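Local structure of type I modular polyketide synthase (Streptomyces albus subsp. albus, 6IYR) at residues Ala39-Pro50 with Ala85-Glu95; Arg54-Arg65 with Arg97-Ala108. The protein serves as the acyltransferase of a salinomycin synthase module, probably moving an extender acyl unit from coenzyme A to the acyl carrier protein. All coordinates share one frame; numbering follows the deposited sequence.

Contact 1. Residues Ala39-Pro50 with Ala85-Glu95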
loop_
_atom_site.group_PDB
_atom_site.type_symbol
_atom_site.label_atom_id
_atom_site.label_comp_id
_atom_site.label_asym_id
_atom_site.label_seq_id
_atom_site.Cartn_x
_atom_site.Cartn_y
_atom_site.Cartn_z
ATOM N N ALA A 39 -11.538 20.593 -0.526
ATOM C CA ALA A 39 -11.832 21.773 0.313
ATOM C C ALA A 39 -10.880 21.873 1.487
ATOM O O ALA A 39 -10.731 22.940 2.067
ATOM C CB ALA A 39 -13.248 21.678 0.844
ATOM N N LEU A 40 -10.307 20.732 1.878
ATOM C CA LEU A 40 -9.154 20.674 2.792
ATOM C C LEU A 40 -7.909 21.166 2.090
ATOM O O LEU A 40 -7.507 20.606 1.070
ATOM C CB LEU A 40 -8.899 19.241 3.218
ATOM C CG LEU A 40 -9.246 18.727 4.593
ATOM C CD1 LEU A 40 -8.354 17.524 4.864
ATOM C CD2 LEU A 40 -9.060 19.777 5.668
ATOM N N ILE A 41 -7.312 22.226 2.634
ATOM C CA ILE A 41 -6.149 22.867 2.049
ATOM C C ILE A 41 -4.909 22.727 2.954
ATOM O O ILE A 41 -4.983 22.918 4.161
ATOM C CB ILE A 41 -6.457 24.347 1.785
ATOM C CG1 ILE A 41 -7.536 24.462 0.715
ATOM C CG2 ILE A 41 -5.230 25.092 1.308
ATOM C CD1 ILE A 41 -8.311 25.759 0.807
ATOM N N PRO A 42 -3.760 22.378 2.359
ATOM C CA PRO A 42 -2.558 22.178 3.143
ATOM C C PRO A 42 -1.759 23.465 3.246
ATOM O O PRO A 42 -1.540 24.122 2.231
ATOM C CB PRO A 42 -1.773 21.150 2.311
ATOM C CG PRO A 42 -2.181 21.434 0.915
ATOM C CD PRO A 42 -3.629 21.810 1.006
ATOM N N TRP A 43 -1.290 23.797 4.450
ATOM C CA TRP A 43 -0.273 24.812 4.578
ATOM C C TRP A 43 0.945 24.110 5.075
ATOM O O TRP A 43 0.875 23.385 6.082
ATOM C CB TRP A 43 -0.674 25.878 5.608
ATOM C CG TRP A 43 -1.786 26.796 5.197
ATOM C CD1 TRP A 43 -2.524 26.754 4.057
ATOM C CD2 TRP A 43 -2.315 27.885 5.982
ATOM N NE1 TRP A 43 -3.485 27.770 4.071
ATOM C CE2 TRP A 43 -3.378 28.454 5.258
ATOM C CE3 TRP A 43 -1.969 28.438 7.217
ATOM C CZ2 TRP A 43 -4.105 29.542 5.741
ATOM C CZ3 TRP A 43 -2.723 29.498 7.714
ATOM C CH2 TRP A 43 -3.776 30.030 6.982
ATOM N N THR A 44 2.073 24.373 4.424
ATOM C CA THR A 44 3.313 23.736 4.775
ATOM C C THR A 44 4.249 24.738 5.427
ATOM O O THR A 44 4.259 25.899 5.093
ATOM C CB THR A 44 3.999 23.106 3.537
ATOM O OG1 THR A 44 4.285 24.106 2.567
ATOM C CG2 THR A 44 3.093 22.089 2.918
ATOM N N VAL A 45 4.989 24.286 6.411
ATOM C CA VAL A 45 6.031 25.090 6.958
ATOM C C VAL A 45 7.237 24.197 7.244
ATOM O O VAL A 45 7.084 22.978 7.392
ATOM C CB VAL A 45 5.512 25.767 8.236
ATOM C CG1 VAL A 45 5.250 24.737 9.316
ATOM C CG2 VAL A 45 6.494 26.821 8.706
ATOM N N SER A 46 8.441 24.771 7.251
ATOM C CA SER A 46 9.619 24.023 7.677
ATOM C C SER A 46 10.637 24.906 8.379
ATOM O O SER A 46 10.659 26.103 8.184
ATOM C CB SER A 46 10.278 23.391 6.468
ATOM O OG SER A 46 10.401 24.350 5.454
ATOM N N ALA A 47 11.527 24.296 9.141
ATOM C CA ALA A 47 12.622 25.018 9.767
ATOM C C ALA A 47 13.822 24.093 9.881
ATOM O O ALA A 47 13.765 22.919 9.509
ATOM C CB ALA A 47 12.205 25.503 11.150
ATOM N N LYS A 48 14.893 24.602 10.468
ATOM C CA LYS A 48 16.078 23.811 10.638
ATOM C C LYS A 48 15.950 22.940 11.849
ATOM O O LYS A 48 16.533 21.877 11.892
ATOM C CB LYS A 48 17.302 24.698 10.761
ATOM C CG LYS A 48 17.927 25.032 9.419
ATOM C CD LYS A 48 19.404 24.658 9.385
ATOM C CE LYS A 48 20.170 25.486 8.365
ATOM N NZ LYS A 48 20.343 26.888 8.835
ATOM N N LEU A 49 15.124 23.327 12.808
ATOM C CA LEU A 49 14.905 22.466 13.963
ATOM C C LEU A 49 13.455 22.425 14.398
ATOM O O LEU A 49 12.691 23.327 14.084
ATOM C CB LEU A 49 15.733 22.947 15.146
ATOM C CG LEU A 49 17.248 22.859 15.020
ATOM C CD1 LEU A 49 17.812 24.184 14.516
ATOM C CD2 LEU A 49 17.803 22.496 16.392
ATOM N N PRO A 50 13.099 21.418 15.208
ATOM C CA PRO A 50 11.751 21.334 15.757
ATOM C C PRO A 50 11.312 22.658 16.383
ATOM O O PRO A 50 10.307 23.232 15.977
ATOM C CB PRO A 50 11.868 20.236 16.824
ATOM C CG PRO A 50 13.056 19.424 16.420
ATOM C CD PRO A 50 14.002 20.413 15.802
ATOM N N ALA A 85 12.248 23.724 1.149
ATOM C CA ALA A 85 11.858 23.418 2.510
ATOM C C ALA A 85 12.970 22.750 3.299
ATOM O O ALA A 85 13.691 21.915 2.785
ATOM C CB ALA A 85 10.615 22.566 2.513
ATOM N N LEU A 86 13.071 23.126 4.564
ATOM C CA LEU A 86 14.083 22.631 5.485
ATOM C C LEU A 86 13.805 21.265 6.116
ATOM O O LEU A 86 12.765 20.690 5.897
ATOM C CB LEU A 86 14.393 23.686 6.534
ATOM C CG LEU A 86 15.073 24.908 5.919
ATOM C CD1 LEU A 86 16.356 24.491 5.227
ATOM C CD2 LEU A 86 14.167 25.600 4.923
ATOM N N GLU A 87 14.776 20.745 6.853
ATOM C CA GLU A 87 14.703 19.441 7.504
ATOM C C GLU A 87 13.570 19.142 8.494
ATOM O O GLU A 87 13.076 18.036 8.528
ATOM C CB GLU A 87 16.029 19.123 8.179
ATOM C CG GLU A 87 17.166 18.952 7.197
ATOM C CD GLU A 87 18.283 18.067 7.719
ATOM O OE1 GLU A 87 18.369 17.870 8.956
ATOM O OE2 GLU A 87 19.076 17.575 6.880
ATOM N N SER A 88 13.192 20.091 9.328
ATOM C CA SER A 88 12.134 19.846 10.280
ATOM C C SER A 88 10.822 20.475 9.755
ATOM O O SER A 88 10.835 21.584 9.202
ATOM C CB SER A 88 12.575 20.369 11.648
ATOM O OG SER A 88 11.455 20.757 12.393
ATOM N N ARG A 89 9.770 19.659 9.634
ATOM C CA ARG A 89 8.626 20.037 8.774
ATOM C C ARG A 89 7.263 19.830 9.423
ATOM O O ARG A 89 7.102 18.997 10.328
ATOM C CB ARG A 89 8.647 19.283 7.446
ATOM C CG ARG A 89 9.815 19.617 6.540
ATOM C CD ARG A 89 9.838 18.664 5.343
ATOM N NE ARG A 89 10.863 19.054 4.398
ATOM C CZ ARG A 89 10.947 18.629 3.149
ATOM N NH1 ARG A 89 11.927 19.059 2.381
ATOM N NH2 ARG A 89 10.061 17.794 2.651
ATOM N N GLY A 90 6.276 20.590 8.938
ATOM C CA GLY A 90 4.939 20.547 9.504
ATOM C C GLY A 90 3.924 20.904 8.443
ATOM O O GLY A 90 4.226 21.630 7.494
ATOM N N VAL A 91 2.742 20.301 8.538
ATOM C CA VAL A 91 1.663 20.617 7.618
ATOM C C VAL A 91 0.401 20.747 8.439
ATOM O O VAL A 91 0.165 19.947 9.356
ATOM C CB VAL A 91 1.449 19.517 6.572
ATOM C CG1 VAL A 91 0.391 19.954 5.586
ATOM C CG2 VAL A 91 2.737 19.180 5.847
ATOM N N VAL A 92 -0.421 21.750 8.129
ATOM C CA VAL A 92 -1.771 21.759 8.689
ATOM C C VAL A 92 -2.769 21.732 7.595
ATOM O O VAL A 92 -2.510 22.235 6.508
ATOM C CB VAL A 92 -2.039 22.979 9.600
ATOM C CG1 VAL A 92 -1.048 22.977 10.758
ATOM C CG2 VAL A 92 -1.913 24.262 8.810
ATOM N N LEU A 93 -3.854 21.010 7.826
ATOM C CA LEU A 93 -4.896 20.854 6.809
ATOM C C LEU A 93 -6.127 21.427 7.423
ATOM O O LEU A 93 -6.530 20.970 8.480
ATOM C CB LEU A 93 -5.238 19.376 6.564
ATOM C CG LEU A 93 -4.427 18.438 5.683
ATOM C CD1 LEU A 93 -3.214 19.115 5.100
ATOM C CD2 LEU A 93 -4.076 17.181 6.460
ATOM N N ALA A 94 -6.831 22.268 6.692
ATOM C CA ALA A 94 -8.098 22.748 7.198
ATOM C C ALA A 94 -8.834 23.391 6.045
ATOM O O ALA A 94 -8.253 23.647 4.985
ATOM C CB ALA A 94 -7.869 23.743 8.340
ATOM N N GLU A 95 -10.135 23.549 6.246
ATOM C CA GLU A 95 -11.065 24.056 5.248
ATOM C C GLU A 95 -11.303 25.527 5.401
ATOM O O GLU A 95 -11.701 26.160 4.452
ATOM C CB GLU A 95 -12.419 23.371 5.389
ATOM C CG GLU A 95 -12.340 21.861 5.523
ATOM C CD GLU A 95 -13.659 21.169 5.225
ATOM O OE1 GLU A 95 -14.567 21.842 4.708
ATOM O OE2 GLU A 95 -13.787 19.965 5.541
#
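An antiparallel ladder joins the edge strand 41-47 to the middle strand 88-94, with I41 facing A94 at one end and A47 facing S88 at the other. The three-stranded sheet, with helices 50-65, 72-79 and 97-108 on the face of W43, V45 and V92 and helix 431-443 on that of T44, V91 and L93, is consistent with the ketosynthase-to-acyltransferase linker of modular synthases. I41/A94, W43/V92, V45/G90 and A47/S88 are hydrogen-bonded pairs, each with two backbone bonds. The W43 N to V92 O bond is 2.9 Å, with an angle at hydrogen of 167°.

On one face, P42 CB meets L93 CD1 at 3.7 Å. T44 and V91 run alongside each other, CG2 to CG2 at 4.1 Å. On the other face, V92 CG2 approaches W43 CB at 3.8 Å. The W43 ring leads away from the ladder and stacks with F100, while its NE1 bonds to P72 O. V45 lies across from G90, and its CG1 sits 3.7 Å from G90 O.

Beyond the regular pairs, the S46 hydroxyl extends the contact. With chi1 at 47°, OG is tucked over its backbone and accepts a hydrogen bond from L86 N at 3.1 Å. R89 NE gives a bond to L86 O at 2.9 Å, close to the guanidinium plane. R89 NH2 bonds to W442 O. At the far end, L40 CD2 presses tightly on A94 CA at 3.5 Å.

The backbone bonds fix the register. Both backbone polar atoms of L86 are engaged by side chains, which should hold the loop leading into strand 88-94 in place.

Contact 2. Residues Arg54-Arg65 with Arg97-Ala108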
loop_
_atom_site.group_PDB
_atom_site.type_symbol
_atom_site.label_atom_id
_atom_site.label_comp_id
_atom_site.label_asym_id
_atom_site.label_seq_id
_atom_site.Cartn_x
_atom_site.Cartn_y
_atom_site.Cartn_z
ATOM N N ARG A 54 8.195 25.132 15.434
ATOM C CA ARG A 54 7.073 25.479 16.278
ATOM C C ARG A 54 6.893 26.997 16.335
ATOM O O ARG A 54 5.769 27.497 16.376
ATOM C CB ARG A 54 7.270 24.877 17.663
ATOM C CG ARG A 54 6.897 23.404 17.712
ATOM C CD ARG A 54 6.897 22.849 19.124
ATOM N NE ARG A 54 8.201 22.276 19.460
ATOM C CZ ARG A 54 9.056 22.790 20.340
ATOM N NH1 ARG A 54 10.239 22.215 20.509
ATOM N NH2 ARG A 54 8.739 23.872 21.049
ATOM N N GLY A 55 8.002 27.716 16.221
ATOM C CA GLY A 55 7.973 29.151 16.060
ATOM C C GLY A 55 7.342 29.617 14.766
ATOM O O GLY A 55 6.656 30.640 14.717
ATOM N N GLN A 56 7.672 28.962 13.676
ATOM C CA GLN A 56 7.004 29.260 12.411
ATOM C C GLN A 56 5.496 29.045 12.493
ATOM O O GLN A 56 4.711 29.801 11.924
ATOM C CB GLN A 56 7.581 28.376 11.332
ATOM C CG GLN A 56 9.008 28.718 10.999
ATOM C CD GLN A 56 9.047 29.705 9.874
ATOM O OE1 GLN A 56 9.200 29.319 8.717
ATOM N NE2 GLN A 56 8.685 30.941 10.175
ATOM N N ALA A 57 5.089 27.972 13.157
ATOM C CA ALA A 57 3.676 27.725 13.381
ATOM C C ALA A 57 3.005 28.888 14.152
ATOM O O ALA A 57 1.924 29.328 13.789
ATOM C CB ALA A 57 3.471 26.399 14.097
ATOM N N ALA A 58 3.689 29.417 15.156
ATOM C CA ALA A 58 3.154 30.502 15.971
ATOM C C ALA A 58 3.084 31.790 15.189
ATOM O O ALA A 58 2.067 32.450 15.223
ATOM C CB ALA A 58 3.986 30.692 17.229
ATOM N N ARG A 59 4.109 32.087 14.393
ATOM C CA ARG A 59 4.068 33.250 13.516
ATOM C C ARG A 59 2.902 33.170 12.550
ATOM O O ARG A 59 2.240 34.166 12.284
ATOM C CB ARG A 59 5.372 33.443 12.723
ATOM C CG ARG A 59 6.669 33.358 13.521
ATOM C CD ARG A 59 6.645 34.222 14.773
ATOM N NE ARG A 59 6.819 35.638 14.454
ATOM C CZ ARG A 59 6.730 36.632 15.338
ATOM N NH1 ARG A 59 6.921 37.887 14.941
ATOM N NH2 ARG A 59 6.451 36.381 16.614
ATOM N N LEU A 60 2.703 31.997 11.970
ATOM C CA LEU A 60 1.616 31.807 11.040
ATOM C C LEU A 60 0.304 31.986 11.752
ATOM O O LEU A 60 -0.582 32.603 11.240
ATOM C CB LEU A 60 1.675 30.438 10.385
ATOM C CG LEU A 60 2.000 30.416 8.903
ATOM C CD1 LEU A 60 1.859 28.995 8.391
ATOM C CD2 LEU A 60 1.059 31.330 8.149
ATOM N N ALA A 61 0.214 31.462 12.961
ATOM C CA ALA A 61 -0.981 31.573 13.762
ATOM C C ALA A 61 -1.269 33.034 14.081
ATOM O O ALA A 61 -2.394 33.461 14.028
ATOM C CB ALA A 61 -0.846 30.762 15.026
ATOM N N GLU A 62 -0.234 33.807 14.378
ATOM C CA GLU A 62 -0.407 35.215 14.673
ATOM C C GLU A 62 -0.974 35.930 13.455
ATOM O O GLU A 62 -1.879 36.730 13.565
ATOM C CB GLU A 62 0.916 35.835 15.118
ATOM C CG GLU A 62 1.327 35.435 16.519
ATOM C CD GLU A 62 2.789 35.690 16.812
ATOM O OE1 GLU A 62 3.305 35.102 17.773
ATOM O OE2 GLU A 62 3.422 36.469 16.087
ATOM N N PHE A 63 -0.460 35.600 12.285
ATOM C CA PHE A 63 -0.949 36.196 11.076
ATOM C C PHE A 63 -2.415 35.876 10.800
ATOM O O PHE A 63 -3.164 36.757 10.422
ATOM C CB PHE A 63 -0.095 35.733 9.906
ATOM C CG PHE A 63 -0.740 35.940 8.585
ATOM C CD1 PHE A 63 -0.587 37.128 7.915
ATOM C CD2 PHE A 63 -1.512 34.953 8.022
ATOM C CE1 PHE A 63 -1.181 37.332 6.697
ATOM C CE2 PHE A 63 -2.111 35.146 6.803
ATOM C CZ PHE A 63 -1.948 36.340 6.141
ATOM N N THR A 64 -2.827 34.625 10.975
ATOM C CA THR A 64 -4.221 34.272 10.720
ATOM C C THR A 64 -5.183 34.851 11.740
ATOM O O THR A 64 -6.313 35.131 11.434
ATOM C CB THR A 64 -4.525 32.794 10.337
ATOM O OG1 THR A 64 -5.028 32.070 11.442
ATOM C CG2 THR A 64 -3.366 32.100 9.754
ATOM N N ARG A 65 -4.703 35.046 12.953
ATOM C CA ARG A 65 -5.518 35.615 14.007
ATOM C C ARG A 65 -5.990 37.020 13.640
ATOM O O ARG A 65 -7.104 37.374 13.931
ATOM C CB ARG A 65 -4.742 35.675 15.310
ATOM C CG ARG A 65 -4.682 34.382 16.086
ATOM C CD ARG A 65 -3.808 34.560 17.303
ATOM N NE ARG A 65 -3.495 33.302 17.938
ATOM C CZ ARG A 65 -2.282 32.949 18.318
ATOM N NH1 ARG A 65 -1.276 33.779 18.157
ATOM N NH2 ARG A 65 -2.087 31.775 18.886
ATOM N N ARG A 97 -10.400 29.438 7.959
ATOM C CA ARG A 97 -9.607 30.193 8.925
ATOM C C ARG A 97 -9.565 29.569 10.299
ATOM O O ARG A 97 -8.512 29.473 10.923
ATOM C CB ARG A 97 -10.169 31.611 9.046
ATOM C CG ARG A 97 -9.375 32.515 9.963
ATOM C CD ARG A 97 -9.813 33.977 9.869
ATOM N NE ARG A 97 -9.237 34.735 10.975
ATOM C CZ ARG A 97 -9.682 34.664 12.229
ATOM N NH1 ARG A 97 -10.782 33.976 12.511
ATOM N NH2 ARG A 97 -9.091 35.372 13.180
ATOM N N GLU A 98 -10.729 29.226 10.816
ATOM C CA GLU A 98 -10.839 28.796 12.179
ATOM C C GLU A 98 -10.151 27.428 12.330
ATOM O O GLU A 98 -9.469 27.178 13.319
ATOM C CB GLU A 98 -12.323 28.733 12.574
ATOM C CG GLU A 98 -13.022 30.101 12.632
ATOM C CD GLU A 98 -13.067 30.842 11.289
ATOM O OE1 GLU A 98 -13.530 30.235 10.301
ATOM O OE2 GLU A 98 -12.692 32.048 11.218
ATOM N N GLY A 99 -10.238 26.598 11.289
ATOM C CA GLY A 99 -9.573 25.285 11.289
ATOM C C GLY A 99 -8.068 25.421 11.266
ATOM O O GLY A 99 -7.373 24.776 12.047
ATOM N N PHE A 100 -7.558 26.340 10.447
ATOM C CA PHE A 100 -6.140 26.654 10.479
ATOM C C PHE A 100 -5.653 27.140 11.824
ATOM O O PHE A 100 -4.557 26.779 12.280
ATOM C CB PHE A 100 -5.818 27.659 9.403
ATOM C CG PHE A 100 -5.858 27.078 8.045
ATOM C CD1 PHE A 100 -4.943 26.095 7.690
ATOM C CD2 PHE A 100 -6.885 27.385 7.173
ATOM C CE1 PHE A 100 -4.997 25.510 6.432
ATOM C CE2 PHE A 100 -6.973 26.769 5.938
ATOM C CZ PHE A 100 -6.027 25.830 5.565
ATOM N N LEU A 101 -6.490 27.903 12.508
ATOM C CA LEU A 101 -6.096 28.401 13.825
ATOM C C LEU A 101 -5.939 27.256 14.812
ATOM O O LEU A 101 -4.959 27.184 15.551
ATOM C CB LEU A 101 -7.137 29.425 14.329
ATOM C CG LEU A 101 -6.788 30.913 14.520
ATOM C CD1 LEU A 101 -5.601 31.406 13.725
ATOM C CD2 LEU A 101 -8.016 31.787 14.253
ATOM N N THR A 102 -6.955 26.404 14.911
ATOM C CA THR A 102 -6.912 25.277 15.805
ATOM C C THR A 102 -5.710 24.391 15.506
ATOM O O THR A 102 -5.031 23.926 16.417
ATOM C CB THR A 102 -8.187 24.455 15.665
ATOM O OG1 THR A 102 -9.307 25.306 15.912
ATOM C CG2 THR A 102 -8.194 23.270 16.609
ATOM N N ALA A 103 -5.442 24.158 14.228
ATOM C CA ALA A 103 -4.340 23.258 13.854
ATOM C C ALA A 103 -2.972 23.905 14.117
ATOM O O ALA A 103 -2.112 23.295 14.739
ATOM C CB ALA A 103 -4.471 22.872 12.391
ATOM N N LEU A 104 -2.826 25.190 13.804
ATOM C CA LEU A 104 -1.556 25.862 14.053
ATOM C C LEU A 104 -1.217 26.031 15.535
ATOM O O LEU A 104 -0.060 26.065 15.922
ATOM C CB LEU A 104 -1.521 27.213 13.378
ATOM C CG LEU A 104 -1.458 27.163 11.855
ATOM C CD1 LEU A 104 -1.928 28.475 11.255
ATOM C CD2 LEU A 104 -0.064 26.829 11.382
ATOM N N ASP A 105 -2.218 26.232 16.360
ATOM C CA ASP A 105 -1.956 26.413 17.763
ATOM C C ASP A 105 -1.463 25.083 18.329
ATOM O O ASP A 105 -0.547 25.055 19.157
ATOM C CB ASP A 105 -3.222 26.860 18.478
ATOM C CG ASP A 105 -3.415 28.395 18.451
ATOM O OD1 ASP A 105 -2.522 29.141 17.994
ATOM O OD2 ASP A 105 -4.454 28.850 18.944
ATOM N N ALA A 106 -2.072 23.984 17.875
ATOM C CA ALA A 106 -1.611 22.657 18.293
ATOM C C ALA A 106 -0.188 22.390 17.812
ATOM O O ALA A 106 0.657 21.927 18.571
ATOM C CB ALA A 106 -2.561 21.579 17.823
ATOM N N LEU A 107 0.085 22.718 16.559
ATOM C CA LEU A 107 1.418 22.545 16.022
ATOM C C LEU A 107 2.423 23.362 16.823
ATOM O O LEU A 107 3.523 22.894 17.140
ATOM C CB LEU A 107 1.435 22.918 14.531
ATOM C CG LEU A 107 2.742 22.744 13.781
ATOM C CD1 LEU A 107 3.229 21.293 13.837
ATOM C CD2 LEU A 107 2.529 23.195 12.348
ATOM N N ALA A 108 2.049 24.572 17.220
ATOM C CA ALA A 108 3.041 25.448 17.837
ATOM C C ALA A 108 3.286 25.003 19.263
ATOM O O ALA A 108 4.337 25.274 19.808
ATOM C CB ALA A 108 2.611 26.912 17.791
#
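L104 is a knob in a hole formed by A57, L60, A61 and T64, where helices 50-65 and 97-108 pack as an antiparallel pair on one face of the three-stranded sheet. The axes of the two short segments come within 8.0 Å of each other, with 150° between their N-to-C directions.

From the start of the L104 side chain, CB meets A61 CB at 4.0 Å. CG lies opposite the carbonyl carbon (chi1 -69°), and a nearly extended chi2 turns CD1 and CD2 toward helix 50-65. CD1 lies 4.1 Å from A61 CA and also faces T64 CG2. CD2 crosses to L60 CB, also at 4.1 Å, and lies near A57 O. W43 of the sheet touches L104 as well.

Small residues allow the close approach next to the knob. A57 CB meets L107 CG at 3.7 Å and also touches A108 CB. A108 CB also packs on A58 CB.

Polar groups flank the apolar core of the contact. R65 reaches back along its helix, and its NH2 forms a salt bridge with D105 OD1 at 2.8 Å. The guanidinium and carboxylate planes are 41° apart.

R97 extends to the C-terminal end of helix 50-65. Its NH2 bonds to R65 O at 2.9 Å, near the guanidinium plane but above the carbonyl plane. Its NE makes a weak bond to T64 O at 3.0 Å. The helix end probably favours the positive charge there. Within its own helix, R97 NH1 meets E98 OE2 on the anti side of the carboxylate.

Overall arrangement
From the N terminus, strand 41-47 leads into helix 50-65. The chain then runs through helix 72-79 before strand 88-94 returns beside the first strand and closes contact 1. Helix 97-108 follows at once and closes contact 2 by lying against helix 50-65. The segments alternate along the chain, so the two closures cross and neither nests in the other. Contact 1 pairs the first two strands of the sheet, and contact 2 pairs the helices lying on it. Their centres are about 11 Å apart. They touch directly, as where A94 CB meets G99 C at 3.4 Å. Strand 116-120 completes the sheet after both contacts have closed.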